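Local coordinates for putative histidinol-phosphate aminotransferase (Erwinia carotovora atroseptica, PDB 3LY1) that probably catalyses pyridoxal-phosphate-dependent transamination, as a putative histidinol-phosphate aminotransferase of the class-II aminotransferase family, at the interface of chains A and B. Numbering follows the deposited sequence. Chains: chain A/B, Putative histidinol-phosphate aminotransferase.

Contact 1: the interface of chains A and B. Residues chain A 23, 78, 212-213, 218-219, 221; chain B 46-48, 243.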
loop_
_atom_site.group_PDB
_atom_site.type_symbol
_atom_site.label_atom_id
_atom_site.label_comp_id
_atom_site.label_asym_id
_atom_site.label_seq_id
_atom_site.Cartn_x
_atom_site.Cartn_y
_atom_site.Cartn_z
ATOM N N PHE A 23 2.669 3.146 -20.269
ATOM C CA PHE A 23 1.958 3.146 -18.977
ATOM C C PHE A 23 1.671 4.550 -18.401
ATOM O O PHE A 23 1.443 4.698 -17.189
ATOM C CB PHE A 23 2.747 2.310 -17.945
ATOM C CG PHE A 23 2.858 0.834 -18.288
ATOM C CD1 PHE A 23 1.723 0.082 -18.665
ATOM C CD2 PHE A 23 4.083 0.183 -18.202
ATOM C CE1 PHE A 23 1.844 -1.290 -18.955
ATOM C CE2 PHE A 23 4.215 -1.168 -18.506
ATOM C CZ PHE A 23 3.108 -1.900 -18.893
ATOM N N SER A 78 -4.623 3.791 -6.959
ATOM C CA SER A 78 -5.120 2.412 -7.191
ATOM C C SER A 78 -5.836 1.906 -5.930
ATOM O O SER A 78 -6.942 1.349 -6.001
ATOM C CB SER A 78 -3.979 1.439 -7.572
ATOM O OG SER A 78 -3.239 1.839 -8.736
ATOM N N SER A 212 1.558 10.142 -9.068
ATOM C CA SER A 212 2.171 9.259 -10.049
ATOM C C SER A 212 2.364 9.930 -11.432
ATOM O O SER A 212 3.090 9.394 -12.240
ATOM C CB SER A 212 1.343 7.991 -10.229
ATOM O OG SER A 212 1.407 7.137 -9.116
ATOM N N LYS A 213 1.721 11.067 -11.696
ATOM C CA LYS A 213 1.661 11.619 -13.070
ATOM C C LYS A 213 2.384 12.964 -13.182
ATOM O O LYS A 213 3.586 12.964 -13.396
ATOM C CB LYS A 213 0.227 11.645 -13.588
ATOM C CG LYS A 213 -0.552 10.301 -13.399
ATOM C CD LYS A 213 0.017 9.115 -14.163
ATOM C CE LYS A 213 -0.698 7.807 -13.855
ATOM N NZ LYS A 213 -0.133 6.651 -14.627
ATOM N N ALA A 218 5.276 7.680 -9.937
ATOM C CA ALA A 218 4.522 6.434 -10.063
ATOM C C ALA A 218 5.098 5.360 -9.137
ATOM O O ALA A 218 4.369 4.767 -8.415
ATOM C CB ALA A 218 4.479 5.924 -11.540
ATOM N N GLY A 219 6.414 5.169 -9.129
ATOM C CA GLY A 219 6.999 4.079 -8.345
ATOM C C GLY A 219 7.109 4.353 -6.859
ATOM O O GLY A 219 7.566 3.505 -6.124
ATOM N N ARG A 221 4.386 5.302 -5.029
ATOM C CA ARG A 221 3.119 4.869 -4.452
ATOM C C ARG A 221 2.536 5.851 -3.409
ATOM O O ARG A 221 2.405 5.527 -2.224
ATOM C CB ARG A 221 3.219 3.425 -3.901
ATOM C CG ARG A 221 4.061 2.476 -4.773
ATOM C CD ARG A 221 3.565 2.382 -6.217
ATOM N NE ARG A 221 2.127 2.038 -6.305
ATOM C CZ ARG A 221 1.217 2.732 -6.984
ATOM N NH1 ARG A 221 1.576 3.792 -7.686
ATOM N NH2 ARG A 221 -0.058 2.343 -6.992
ATOM N N ASN B 46 10.057 7.317 -11.274
ATOM C CA ASN B 46 9.026 7.891 -12.150
ATOM C C ASN B 46 8.187 6.811 -12.855
ATOM O O ASN B 46 7.104 7.106 -13.368
ATOM C CB ASN B 46 9.574 8.901 -13.154
ATOM C CG ASN B 46 10.659 8.313 -14.065
ATOM O OD1 ASN B 46 11.613 7.721 -13.566
ATOM N ND2 ASN B 46 10.494 8.453 -15.393
ATOM N N ARG B 47 8.697 5.574 -12.839
ATOM C CA ARG B 47 8.050 4.416 -13.421
ATOM C C ARG B 47 7.669 3.407 -12.376
ATOM O O ARG B 47 8.275 3.315 -11.329
ATOM C CB ARG B 47 9.013 3.765 -14.418
ATOM C CG ARG B 47 9.556 4.774 -15.413
ATOM C CD ARG B 47 9.920 4.170 -16.759
ATOM N NE ARG B 47 10.402 5.229 -17.662
ATOM C CZ ARG B 47 9.665 5.838 -18.597
ATOM N NH1 ARG B 47 8.374 5.528 -18.814
ATOM N NH2 ARG B 47 10.216 6.785 -19.322
ATOM N N TYR B 48 6.658 2.622 -12.695
ATOM C CA TYR B 48 6.247 1.523 -11.840
ATOM C C TYR B 48 7.314 0.388 -11.871
ATOM O O TYR B 48 7.848 0.059 -12.918
ATOM C CB TYR B 48 4.909 0.981 -12.338
ATOM C CG TYR B 48 3.790 1.977 -12.323
ATOM C CD1 TYR B 48 3.133 2.272 -11.145
ATOM C CD2 TYR B 48 3.352 2.606 -13.493
ATOM C CE1 TYR B 48 2.091 3.141 -11.120
ATOM C CE2 TYR B 48 2.299 3.509 -13.468
ATOM C CZ TYR B 48 1.681 3.790 -12.264
ATOM O OH TYR B 48 0.623 4.697 -12.177
ATOM N N LYS B 243 1.803 -3.665 -6.142
ATOM C CA LYS B 243 2.339 -2.393 -6.644
ATOM C C LYS B 243 3.175 -1.722 -5.572
ATOM O O LYS B 243 2.978 -0.552 -5.210
ATOM C CB LYS B 243 1.231 -1.447 -7.156
ATOM C CG LYS B 243 0.294 -2.071 -8.165
ATOM C CD LYS B 243 -0.681 -1.021 -8.803
ATOM C CE LYS B 243 -1.633 -1.703 -9.800
ATOM N NZ LYS B 243 -2.740 -0.832 -10.328
HETATM O O HOH W 1 5.461 9.129 -13.422
HETATM O O HOH W 2 -1.172 1.696 -11.295
#

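Contact 2: the interface of chains A and B. Residues chain A 82, 86, 237-239; chain B 82, 86, 108, 111, 238.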
loop_
_atom_site.group_PDB
_atom_site.type_symbol
_atom_site.label_atom_id
_atom_site.label_comp_id
_atom_site.label_asym_id
_atom_site.label_seq_id
_atom_site.Cartn_x
_atom_site.Cartn_y
_atom_site.Cartn_z
ATOM N N ARG A 82 -10.018 1.089 -5.024
ATOM C CA ARG A 82 -10.415 -0.106 -4.270
ATOM C C ARG A 82 -11.194 0.230 -3.008
ATOM O O ARG A 82 -12.291 -0.266 -2.804
ATOM C CB ARG A 82 -9.220 -1.018 -3.943
ATOM C CG ARG A 82 -9.700 -2.362 -3.343
ATOM C CD ARG A 82 -8.559 -3.234 -2.786
ATOM N NE ARG A 82 -7.745 -2.455 -1.876
ATOM C CZ ARG A 82 -8.101 -2.104 -0.652
ATOM N NH1 ARG A 82 -9.286 -2.461 -0.116
ATOM N NH2 ARG A 82 -7.290 -1.353 0.038
ATOM N N GLU A 86 -15.043 -0.640 -2.171
ATOM C CA GLU A 86 -15.369 -1.540 -1.044
ATOM C C GLU A 86 -16.281 -0.853 -0.021
ATOM O O GLU A 86 -17.192 -1.474 0.561
ATOM C CB GLU A 86 -14.067 -2.080 -0.389
ATOM C CG GLU A 86 -13.368 -3.174 -1.238
ATOM C CD GLU A 86 -12.199 -3.839 -0.496
ATOM O OE1 GLU A 86 -12.186 -3.805 0.750
ATOM O OE2 GLU A 86 -11.303 -4.386 -1.153
ATOM N N ARG A 237 -11.826 2.279 6.593
ATOM C CA ARG A 237 -12.027 0.951 7.127
ATOM C C ARG A 237 -11.548 -0.141 6.137
ATOM O O ARG A 237 -11.441 -1.296 6.515
ATOM C CB ARG A 237 -13.494 0.790 7.560
ATOM C CG ARG A 237 -13.850 1.680 8.786
ATOM C CD ARG A 237 -15.347 2.010 8.941
ATOM N NE ARG A 237 -16.148 0.860 9.307
ATOM C CZ ARG A 237 -16.323 0.405 10.545
ATOM N NH1 ARG A 237 -15.748 1.003 11.581
ATOM N NH2 ARG A 237 -17.074 -0.674 10.739
ATOM N N TYR A 238 -11.210 0.243 4.901
ATOM C CA TYR A 238 -10.806 -0.683 3.839
ATOM C C TYR A 238 -9.375 -0.520 3.379
ATOM O O TYR A 238 -8.975 -1.089 2.354
ATOM C CB TYR A 238 -11.809 -0.642 2.684
ATOM C CG TYR A 238 -13.159 -1.013 3.206
ATOM C CD1 TYR A 238 -13.502 -2.335 3.423
ATOM C CD2 TYR A 238 -14.061 -0.042 3.578
ATOM C CE1 TYR A 238 -14.726 -2.678 3.969
ATOM C CE2 TYR A 238 -15.272 -0.386 4.139
ATOM C CZ TYR A 238 -15.584 -1.695 4.322
ATOM O OH TYR A 238 -16.802 -2.008 4.865
ATOM N N VAL A 239 -8.592 0.218 4.166
ATOM C CA VAL A 239 -7.129 0.271 4.027
ATOM C C VAL A 239 -6.545 -0.014 5.417
ATOM O O VAL A 239 -7.261 0.078 6.431
ATOM C CB VAL A 239 -6.609 1.625 3.478
ATOM C CG1 VAL A 239 -7.137 1.865 2.069
ATOM C CG2 VAL A 239 -6.961 2.778 4.423
ATOM N N ARG B 82 -5.236 -7.438 6.596
ATOM C CA ARG B 82 -6.517 -6.909 6.102
ATOM C C ARG B 82 -7.097 -7.775 4.978
ATOM O O ARG B 82 -8.266 -8.160 5.020
ATOM C CB ARG B 82 -6.377 -5.467 5.604
ATOM C CG ARG B 82 -7.720 -4.865 5.207
ATOM C CD ARG B 82 -7.631 -3.487 4.565
ATOM N NE ARG B 82 -6.690 -3.501 3.459
ATOM C CZ ARG B 82 -6.895 -4.073 2.278
ATOM N NH1 ARG B 82 -8.044 -4.681 1.995
ATOM N NH2 ARG B 82 -5.916 -4.040 1.378
ATOM N N GLU B 86 -10.488 -9.873 4.893
ATOM C CA GLU B 86 -11.531 -9.565 3.913
ATOM C C GLU B 86 -11.878 -10.763 3.024
ATOM O O GLU B 86 -13.035 -10.945 2.660
ATOM C CB GLU B 86 -11.210 -8.326 3.078
ATOM C CG GLU B 86 -11.162 -7.028 3.924
ATOM C CD GLU B 86 -11.059 -5.760 3.085
ATOM O OE1 GLU B 86 -11.373 -5.812 1.880
ATOM O OE2 GLU B 86 -10.658 -4.712 3.633
ATOM N N PHE B 108 -10.001 -5.532 11.784
ATOM C CA PHE B 108 -10.611 -5.750 10.495
ATOM C C PHE B 108 -11.749 -6.740 10.614
ATOM O O PHE B 108 -12.711 -6.681 9.819
ATOM C CB PHE B 108 -9.597 -6.245 9.478
ATOM C CG PHE B 108 -8.506 -5.257 9.209
ATOM C CD1 PHE B 108 -8.789 -4.064 8.584
ATOM C CD2 PHE B 108 -7.211 -5.540 9.562
ATOM C CE1 PHE B 108 -7.787 -3.117 8.354
ATOM C CE2 PHE B 108 -6.193 -4.618 9.313
ATOM C CZ PHE B 108 -6.498 -3.402 8.702
ATOM N N ILE B 111 -14.794 -4.603 11.416
ATOM C CA ILE B 111 -15.199 -3.923 10.164
ATOM C C ILE B 111 -16.046 -4.843 9.294
ATOM O O ILE B 111 -17.058 -4.408 8.702
ATOM C CB ILE B 111 -13.969 -3.334 9.395
ATOM C CG1 ILE B 111 -13.473 -2.103 10.149
ATOM C CG2 ILE B 111 -14.316 -3.049 7.922
ATOM C CD1 ILE B 111 -11.990 -1.675 9.900
ATOM N N TYR B 238 -8.541 -8.442 -2.767
ATOM C CA TYR B 238 -8.723 -7.395 -1.773
ATOM C C TYR B 238 -7.515 -6.496 -1.602
ATOM O O TYR B 238 -7.445 -5.762 -0.645
ATOM C CB TYR B 238 -9.153 -8.021 -0.475
ATOM C CG TYR B 238 -10.413 -8.742 -0.700
ATOM C CD1 TYR B 238 -11.595 -8.055 -0.785
ATOM C CD2 TYR B 238 -10.421 -10.096 -0.965
ATOM C CE1 TYR B 238 -12.783 -8.711 -1.030
ATOM C CE2 TYR B 238 -11.621 -10.760 -1.235
ATOM C CZ TYR B 238 -12.774 -10.061 -1.276
ATOM O OH TYR B 238 -13.955 -10.718 -1.543
HETATM O O HOH W 3 -11.188 -3.967 6.065
HETATM O O HOH W 4 -17.077 -4.530 5.721
#

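Contact 1: the interface of chains A and B
B:Tyr48 reaches out of its loop into the pyridoxal-phosphate site of chain A, so that the cofactor pocket of this class-II aminotransferase is completed by the neighbouring subunit. Its phenol tip meets A:Lys213, the lysine that forms the internal aldimine in this family: NZ donates to OH at 3.2 Å, the two side chains crossing near a right angle. One face of the phenol ring lies on the methyl of A:Ala218, whose CB stands over the ring centre, 3.6 Å from the centroid, a CH-pi contact that probably limits how the ring can tilt. The carbonyl of A:Phe23 lies at the ring edge. A:Arg221, a cofactor-site residue, folds back through bends at chi2 and chi3, bringing NH1 within 3.5 Å of B:Tyr48 CE1. Its guanidinium is turned 63° from the ring. The same NH1 donates in the guanidinium plane to A:Ala218 O at 3.0 Å, which ties the arginine to the short helix carrying the methyl. On its other flank NE makes a weak hydrogen bond to the backbone O of B:Lys243. That lysine runs extended beyond CG past the guanidinium to A:Ser78, where NZ donates to OG at 3.1 Å; a water also links these two atoms. B:Lys243 NZ stays 5.3 Å from A:Arg221 NH2, which keeps the two like charges apart. A second water joins the carbonyls of A:Ser212 and B:Asn46.

Contact 2: the interface of chains A and B
Helices 76-88 of the two chains of this class-II aminotransferase meet about the dimer two-fold, each beside the turn at residue 238 of its own chain, while B:Ile111 at the end of helix 104-111 faces the 3-10 turn 236-238 of chain A. On the axis A:Arg82 and B:Arg82 come tip to tip with guanidiniums stacked, planes 4° apart and NH2 to NH2 3.3 Å. Each has CG anti to the backbone N (chi1 -171° in A:Arg82) and bends at chi3, which turns the guanidinium toward its own chain's turn. NH1 and NH2 of A:Arg82 grip A:Tyr238 O end-on, in the guanidinium plane, NH2 at 2.9 Å; B:Arg82 does the same with B:Tyr238 O. A:Arg82 NH1 also forms a salt bridge to A:Glu86 OE2 at 3.0 Å, meeting that oxygen from above the carboxylate plane, and B:Arg82 does the same with B:Glu86. These carbonyls and carboxylates probably offset the repulsion between the stacked cations. The A:Glu86 and B:Glu86 carboxylates cross with planes 74° apart; their modelled OE1 approach is too short to interpret. To one side, B:Ile111 packs CD1 3.7 Å from A:Arg237 CB, and its CG1 lies over the centre of the A:Arg237 guanidinium face. Its CG2 touches the A:Tyr238 ring. One water, 2.6 Å from B:Glu86 OE2, also meets A:Arg237 O; another links A:Tyr238 OH to B:Ile111 O.

Contact 1 and contact 2 belong to one two-fold symmetric interface, the centres of their C-alpha atoms about 22 Å apart. Helix 76-88 of chain A serves both: its first turn supplies the serine of contact 1, and residues one and two turns further on enter contact 2. In chain B the loop at residue 238 leads within five residues to the lysine of contact 1. The Arg82 and Glu86 pairs of contact 2 lie on the axis; its Ile111 part and all of contact 1 recur with the chains exchanged. Short backbone segments therefore run from the packing at the axis to active sites shared between subunits, consistent with a dimer as the working unit.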